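PDB 4DM5: osmotically inducible lipoprotein OsmE, which is a membrane lipoprotein of unknown function whose BamE-like domain suggests a role at the cell envelope, possibly under osmotic stress. Local coordinates for residues P9-V21 with S55-F67. Sequence-based numbering, arbitrary orientation.
Sequences PVNYITFRNEPLV and SYILNKDGQQQPF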
loop_
_atom_site.group_PDB
_atom_site.type_symbol
_atom_site.label_atom_id
_atom_site.label_comp_id
_atom_site.label_asym_id
_atom_site.label_seq_id
_atom_site.Cartn_x
_atom_site.Cartn_y
_atom_site.Cartn_z
ATOM N N PRO A 9 -2.049 -11.778 -12.298
ATOM C CA PRO A 9 -1.979 -12.746 -11.177
ATOM C C PRO A 9 -0.608 -12.649 -10.460
ATOM O O PRO A 9 0.399 -12.979 -11.074
ATOM C CB PRO A 9 -2.068 -14.081 -11.913
ATOM C CG PRO A 9 -1.387 -13.826 -13.249
ATOM C CD PRO A 9 -1.351 -12.312 -13.486
ATOM N N VAL A 10 -0.534 -12.269 -9.184
ATOM C CA VAL A 10 0.748 -11.808 -8.670
ATOM C C VAL A 10 1.372 -13.094 -8.096
ATOM O O VAL A 10 0.668 -13.855 -7.469
ATOM C CB VAL A 10 0.596 -10.800 -7.531
ATOM C CG1 VAL A 10 1.929 -10.485 -6.970
ATOM C CG2 VAL A 10 -0.104 -9.581 -8.097
ATOM N N ASN A 11 2.667 -13.308 -8.325
ATOM C CA ASN A 11 3.405 -14.401 -7.665
ATOM C C ASN A 11 3.973 -13.848 -6.424
ATOM O O ASN A 11 5.043 -13.115 -6.368
ATOM C CB ASN A 11 4.481 -15.026 -8.610
ATOM C CG ASN A 11 5.227 -16.218 -7.968
ATOM O OD1 ASN A 11 5.165 -16.402 -6.774
ATOM N ND2 ASN A 11 6.031 -16.925 -8.749
ATOM N N TYR A 12 3.299 -14.124 -5.322
ATOM C CA TYR A 12 3.703 -13.596 -4.047
ATOM C C TYR A 12 5.142 -13.927 -3.704
ATOM O O TYR A 12 5.885 -13.093 -3.203
ATOM C CB TYR A 12 2.672 -14.068 -2.934
ATOM C CG TYR A 12 3.037 -13.660 -1.570
ATOM C CD1 TYR A 12 2.817 -12.328 -1.146
ATOM C CD2 TYR A 12 3.763 -14.461 -0.766
ATOM C CE1 TYR A 12 3.228 -11.990 0.127
ATOM C CE2 TYR A 12 4.241 -14.081 0.436
ATOM C CZ TYR A 12 3.952 -12.882 0.916
ATOM O OH TYR A 12 4.391 -12.491 2.185
ATOM N N ILE A 13 5.647 -15.098 -4.067
ATOM C CA ILE A 13 6.975 -15.490 -3.727
ATOM C C ILE A 13 7.955 -14.464 -4.276
ATOM O O ILE A 13 8.928 -14.171 -3.570
ATOM C CB ILE A 13 7.348 -16.954 -4.276
ATOM C CG1 ILE A 13 6.631 -18.030 -3.495
ATOM C CG2 ILE A 13 8.869 -17.315 -4.054
ATOM C CD1 ILE A 13 6.897 -17.977 -1.961
ATOM N N THR A 14 7.704 -13.936 -5.474
ATOM C CA THR A 14 8.669 -12.971 -6.063
ATOM C C THR A 14 8.873 -11.763 -5.124
ATOM O O THR A 14 10.001 -11.242 -5.018
ATOM C CB THR A 14 8.124 -12.506 -7.384
ATOM O OG1 THR A 14 7.942 -13.713 -8.202
ATOM C CG2 THR A 14 9.112 -11.550 -8.134
ATOM N N PHE A 15 7.787 -11.373 -4.454
ATOM C CA PHE A 15 7.821 -10.130 -3.717
ATOM C C PHE A 15 7.941 -10.305 -2.225
ATOM O O PHE A 15 7.810 -9.294 -1.481
ATOM C CB PHE A 15 6.554 -9.333 -4.109
ATOM C CG PHE A 15 6.552 -8.980 -5.552
ATOM C CD1 PHE A 15 7.366 -7.972 -6.030
ATOM C CD2 PHE A 15 5.777 -9.699 -6.493
ATOM C CE1 PHE A 15 7.481 -7.665 -7.348
ATOM C CE2 PHE A 15 5.857 -9.363 -7.870
ATOM C CZ PHE A 15 6.688 -8.313 -8.259
ATOM N N ARG A 16 8.007 -11.524 -1.746
ATOM C CA ARG A 16 7.846 -11.740 -0.290
ATOM C C ARG A 16 8.886 -11.046 0.601
ATOM O O ARG A 16 8.599 -10.790 1.781
ATOM C CB ARG A 16 7.694 -13.212 0.081
ATOM C CG ARG A 16 8.997 -13.982 -0.150
ATOM C CD ARG A 16 9.015 -15.413 0.432
ATOM N NE ARG A 16 8.845 -15.395 1.922
ATOM C CZ ARG A 16 9.786 -15.626 2.839
ATOM N NH1 ARG A 16 11.019 -15.967 2.459
ATOM N NH2 ARG A 16 9.485 -15.571 4.151
ATOM N N ASN A 17 10.050 -10.721 0.050
ATOM C CA ASN A 17 11.090 -10.078 0.819
ATOM C C ASN A 17 11.112 -8.562 0.629
ATOM O O ASN A 17 11.985 -7.899 1.183
ATOM C CB ASN A 17 12.454 -10.733 0.483
ATOM C CG ASN A 17 12.573 -12.099 1.060
ATOM O OD1 ASN A 17 12.283 -12.314 2.241
ATOM N ND2 ASN A 17 12.932 -13.028 0.220
ATOM N N GLU A 18 10.182 -8.056 -0.185
ATOM C CA GLU A 18 10.094 -6.549 -0.323
ATOM C C GLU A 18 9.696 -5.984 1.039
ATOM O O GLU A 18 8.770 -6.449 1.633
ATOM C CB GLU A 18 9.034 -6.175 -1.291
ATOM C CG GLU A 18 9.426 -6.369 -2.698
ATOM C CD GLU A 18 10.574 -5.398 -3.058
ATOM O OE1 GLU A 18 10.536 -4.149 -2.788
ATOM O OE2 GLU A 18 11.547 -5.877 -3.605
ATOM N N PRO A 19 10.405 -4.927 1.508
ATOM C CA PRO A 19 10.058 -4.347 2.807
ATOM C C PRO A 19 8.581 -3.943 2.972
ATOM O O PRO A 19 7.999 -4.201 4.057
ATOM C CB PRO A 19 10.956 -3.087 2.943
ATOM C CG PRO A 19 12.137 -3.503 2.109
ATOM C CD PRO A 19 11.605 -4.330 0.916
ATOM N N LEU A 20 7.963 -3.389 1.901
ATOM C CA LEU A 20 6.568 -3.064 2.010
ATOM C C LEU A 20 5.648 -4.244 2.287
ATOM O O LEU A 20 4.560 -4.123 2.894
ATOM C CB LEU A 20 6.070 -2.377 0.763
ATOM C CG LEU A 20 6.567 -0.903 0.802
ATOM C CD1 LEU A 20 6.446 -0.395 -0.657
ATOM C CD2 LEU A 20 5.802 0.043 1.810
ATOM N N VAL A 21 6.074 -5.404 1.802
ATOM C CA VAL A 21 5.295 -6.642 1.909
ATOM C C VAL A 21 5.695 -7.322 3.193
ATOM O O VAL A 21 4.792 -7.810 3.926
ATOM C CB VAL A 21 5.651 -7.552 0.723
ATOM C CG1 VAL A 21 4.935 -8.916 0.866
ATOM C CG2 VAL A 21 5.197 -6.867 -0.520
ATOM N N SER A 55 0.582 4.887 -2.675
ATOM C CA SER A 55 0.694 3.932 -3.859
ATOM C C SER A 55 2.160 3.737 -4.119
ATOM O O SER A 55 2.972 4.712 -4.100
ATOM C CB SER A 55 0.108 4.492 -5.140
ATOM O OG SER A 55 -1.291 4.506 -5.130
ATOM N N TYR A 56 2.551 2.512 -4.518
ATOM C CA TYR A 56 3.962 2.168 -4.866
ATOM C C TYR A 56 4.005 1.309 -6.082
ATOM O O TYR A 56 2.932 0.725 -6.508
ATOM C CB TYR A 56 4.604 1.351 -3.741
ATOM C CG TYR A 56 4.468 1.995 -2.358
ATOM C CD1 TYR A 56 5.503 2.800 -1.905
ATOM C CD2 TYR A 56 3.382 1.789 -1.563
ATOM C CE1 TYR A 56 5.437 3.390 -0.637
ATOM C CE2 TYR A 56 3.242 2.362 -0.264
ATOM C CZ TYR A 56 4.327 3.155 0.191
ATOM O OH TYR A 56 4.308 3.705 1.430
ATOM N N ILE A 57 5.188 1.272 -6.696
ATOM C CA ILE A 57 5.404 0.241 -7.705
ATOM C C ILE A 57 6.572 -0.571 -7.135
ATOM O O ILE A 57 7.687 -0.075 -6.960
ATOM C CB ILE A 57 5.825 0.880 -9.060
ATOM C CG1 ILE A 57 4.686 1.750 -9.592
ATOM C CG2 ILE A 57 6.295 -0.268 -9.978
ATOM C CD1 ILE A 57 3.432 1.040 -10.048
ATOM N N LEU A 58 6.329 -1.853 -6.906
ATOM C CA LEU A 58 7.430 -2.737 -6.484
ATOM C C LEU A 58 8.192 -3.139 -7.719
ATOM O O LEU A 58 7.546 -3.355 -8.816
ATOM C CB LEU A 58 6.842 -3.981 -5.836
ATOM C CG LEU A 58 5.897 -3.818 -4.630
ATOM C CD1 LEU A 58 5.341 -5.169 -4.216
ATOM C CD2 LEU A 58 6.564 -3.026 -3.519
ATOM N N ASN A 59 9.512 -3.212 -7.583
ATOM C CA ASN A 59 10.340 -3.563 -8.748
ATOM C C ASN A 59 11.321 -4.616 -8.259
ATOM O O ASN A 59 12.251 -4.324 -7.462
ATOM C CB ASN A 59 11.060 -2.290 -9.231
ATOM C CG ASN A 59 11.726 -2.470 -10.564
ATOM O OD1 ASN A 59 11.658 -3.522 -11.193
ATOM N ND2 ASN A 59 12.347 -1.405 -11.025
ATOM N N LYS A 60 11.165 -5.837 -8.745
ATOM C CA LYS A 60 12.000 -6.908 -8.252
ATOM C C LYS A 60 12.209 -7.864 -9.405
ATOM O O LYS A 60 11.242 -8.357 -10.001
ATOM C CB LYS A 60 11.322 -7.663 -7.094
ATOM C CG LYS A 60 12.190 -8.813 -6.548
ATOM C CD LYS A 60 13.525 -8.363 -5.979
ATOM C CE LYS A 60 14.168 -9.554 -5.278
ATOM N NZ LYS A 60 15.478 -9.104 -4.764
ATOM N N ASP A 61 13.492 -8.102 -9.730
ATOM C CA ASP A 61 13.815 -9.184 -10.703
ATOM C C ASP A 61 13.127 -8.920 -12.067
ATOM O O ASP A 61 12.669 -9.939 -12.729
ATOM C CB ASP A 61 13.398 -10.529 -10.178
ATOM C CG ASP A 61 14.257 -10.994 -8.924
ATOM O OD1 ASP A 61 15.321 -10.351 -8.716
ATOM O OD2 ASP A 61 13.852 -11.969 -8.308
ATOM N N GLY A 62 13.154 -7.669 -12.465
ATOM C CA GLY A 62 12.584 -7.235 -13.736
ATOM C C GLY A 62 11.079 -7.218 -13.851
ATOM O O GLY A 62 10.526 -7.121 -14.954
ATOM N N GLN A 63 10.400 -7.317 -12.710
ATOM C CA GLN A 63 8.945 -7.377 -12.711
ATOM C C GLN A 63 8.493 -6.194 -11.909
ATOM O O GLN A 63 9.047 -5.934 -10.845
ATOM C CB GLN A 63 8.512 -8.646 -12.049
ATOM C CG GLN A 63 9.147 -9.823 -12.722
ATOM C CD GLN A 63 8.238 -10.952 -12.636
ATOM O OE1 GLN A 63 8.596 -11.978 -12.107
ATOM N NE2 GLN A 63 7.033 -10.779 -13.190
ATOM N N GLN A 64 7.509 -5.469 -12.423
ATOM C CA GLN A 64 6.879 -4.363 -11.717
ATOM C C GLN A 64 5.459 -4.775 -11.249
ATOM O O GLN A 64 4.745 -5.561 -11.872
ATOM C CB GLN A 64 6.929 -3.077 -12.516
ATOM C CG GLN A 64 8.336 -2.509 -12.496
ATOM C CD GLN A 64 8.517 -1.384 -13.466
ATOM O OE1 GLN A 64 7.586 -1.033 -14.221
ATOM N NE2 GLN A 64 9.722 -0.769 -13.449
ATOM N N GLN A 65 5.119 -4.306 -10.031
ATOM C CA GLN A 65 3.872 -4.684 -9.475
ATOM C C GLN A 65 3.365 -3.534 -8.580
ATOM O O GLN A 65 4.008 -3.144 -7.601
ATOM C CB GLN A 65 4.138 -5.843 -8.572
ATOM C CG GLN A 65 2.958 -6.373 -7.808
ATOM C CD GLN A 65 1.766 -6.632 -8.636
ATOM O OE1 GLN A 65 1.921 -7.441 -9.667
ATOM N NE2 GLN A 65 0.651 -5.955 -8.398
ATOM N N PRO A 66 2.184 -3.018 -8.868
ATOM C CA PRO A 66 1.581 -2.008 -7.991
ATOM C C PRO A 66 1.351 -2.591 -6.592
ATOM O O PRO A 66 1.031 -3.765 -6.388
ATOM C CB PRO A 66 0.258 -1.702 -8.659
ATOM C CG PRO A 66 0.609 -1.885 -10.135
ATOM C CD PRO A 66 1.362 -3.184 -10.083
ATOM N N PHE A 67 1.442 -1.698 -5.590
ATOM C CA PHE A 67 1.192 -2.066 -4.229
ATOM C C PHE A 67 0.649 -0.826 -3.530
ATOM O O PHE A 67 1.039 0.301 -3.872
ATOM C CB PHE A 67 2.496 -2.507 -3.548
ATOM C CG PHE A 67 2.261 -3.239 -2.265
ATOM C CD1 PHE A 67 1.915 -4.591 -2.214
ATOM C CD2 PHE A 67 2.539 -2.583 -1.059
ATOM C CE1 PHE A 67 1.764 -5.215 -1.001
ATOM C CE2 PHE A 67 2.346 -3.238 0.157
ATOM C CZ PHE A 67 1.953 -4.600 0.202
HETATM O O HOH W 1 12.265 -12.644 -5.989
HETATM O O HOH W 2 6.788 -13.018 -10.578
HETATM O O HOH W 3 10.604 -2.410 -4.999
HETATM O O HOH W 4 13.518 -4.697 -5.034
#
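Segment 9-21 runs over one face of the antiparallel hairpin 55-67, its CA atoms coming nearest where F15 CA lies 7.0 Å from K60 CA, a spacing filled by side chains. It consists of a weakly bonded turn of helix about 12-15, a type I turn from F15 to E18 and the start of a helix at P19. Strands 55-60 and 63-67 are joined by a type I' turn from K60 to Q63, and alternate backbone pairs, L58 with Q65 among them, hold the hairpin together. With CG anti to its carbonyl carbon (chi1 -63°), F15 lays its ring on the hairpin face across both strands, meeting L58 and K60 on one and Q65 on the other: CZ lies 3.6 Å from Q65 CB, Q65 CG sits over one ring face, T14 CG2 over the opposite face, and Q63 O at the edge. V10 CG2 meets the Q65 amide, which is steadied by a hydrogen bond from Q65 NE2 to a lone pair of P66 O (3.0 Å), with P66 O 11° out of the amide plane. Farther along, L20 CD1 stands over the Y56 ring in a CH-pi contact, 3.6 Å from its centroid and 17° off the normal, while V21 CG2 makes a more off-centre one with F67. L58 CD1 meets F15 CD1 (3.9 Å) and V21 CG2; L58 CD2 meets L20 CD1. The polar links between the segments run through water: one molecule donates to E18 OE1 (2.8 Å from the water oxygen) and accepts from N59 N, a second joins E18 OE2 to N59 O, and two more tie T14 to D61 and Q63. The covered hairpin belongs to the two central strands, 52-60 and 63-71, of the four-stranded antiparallel sheet. Helix 30-37 continues the cover, with V33 touching Y56 and I36 touching P19, while F82 packs against V10 and Q65 and meets the F67 ring edge-to-face.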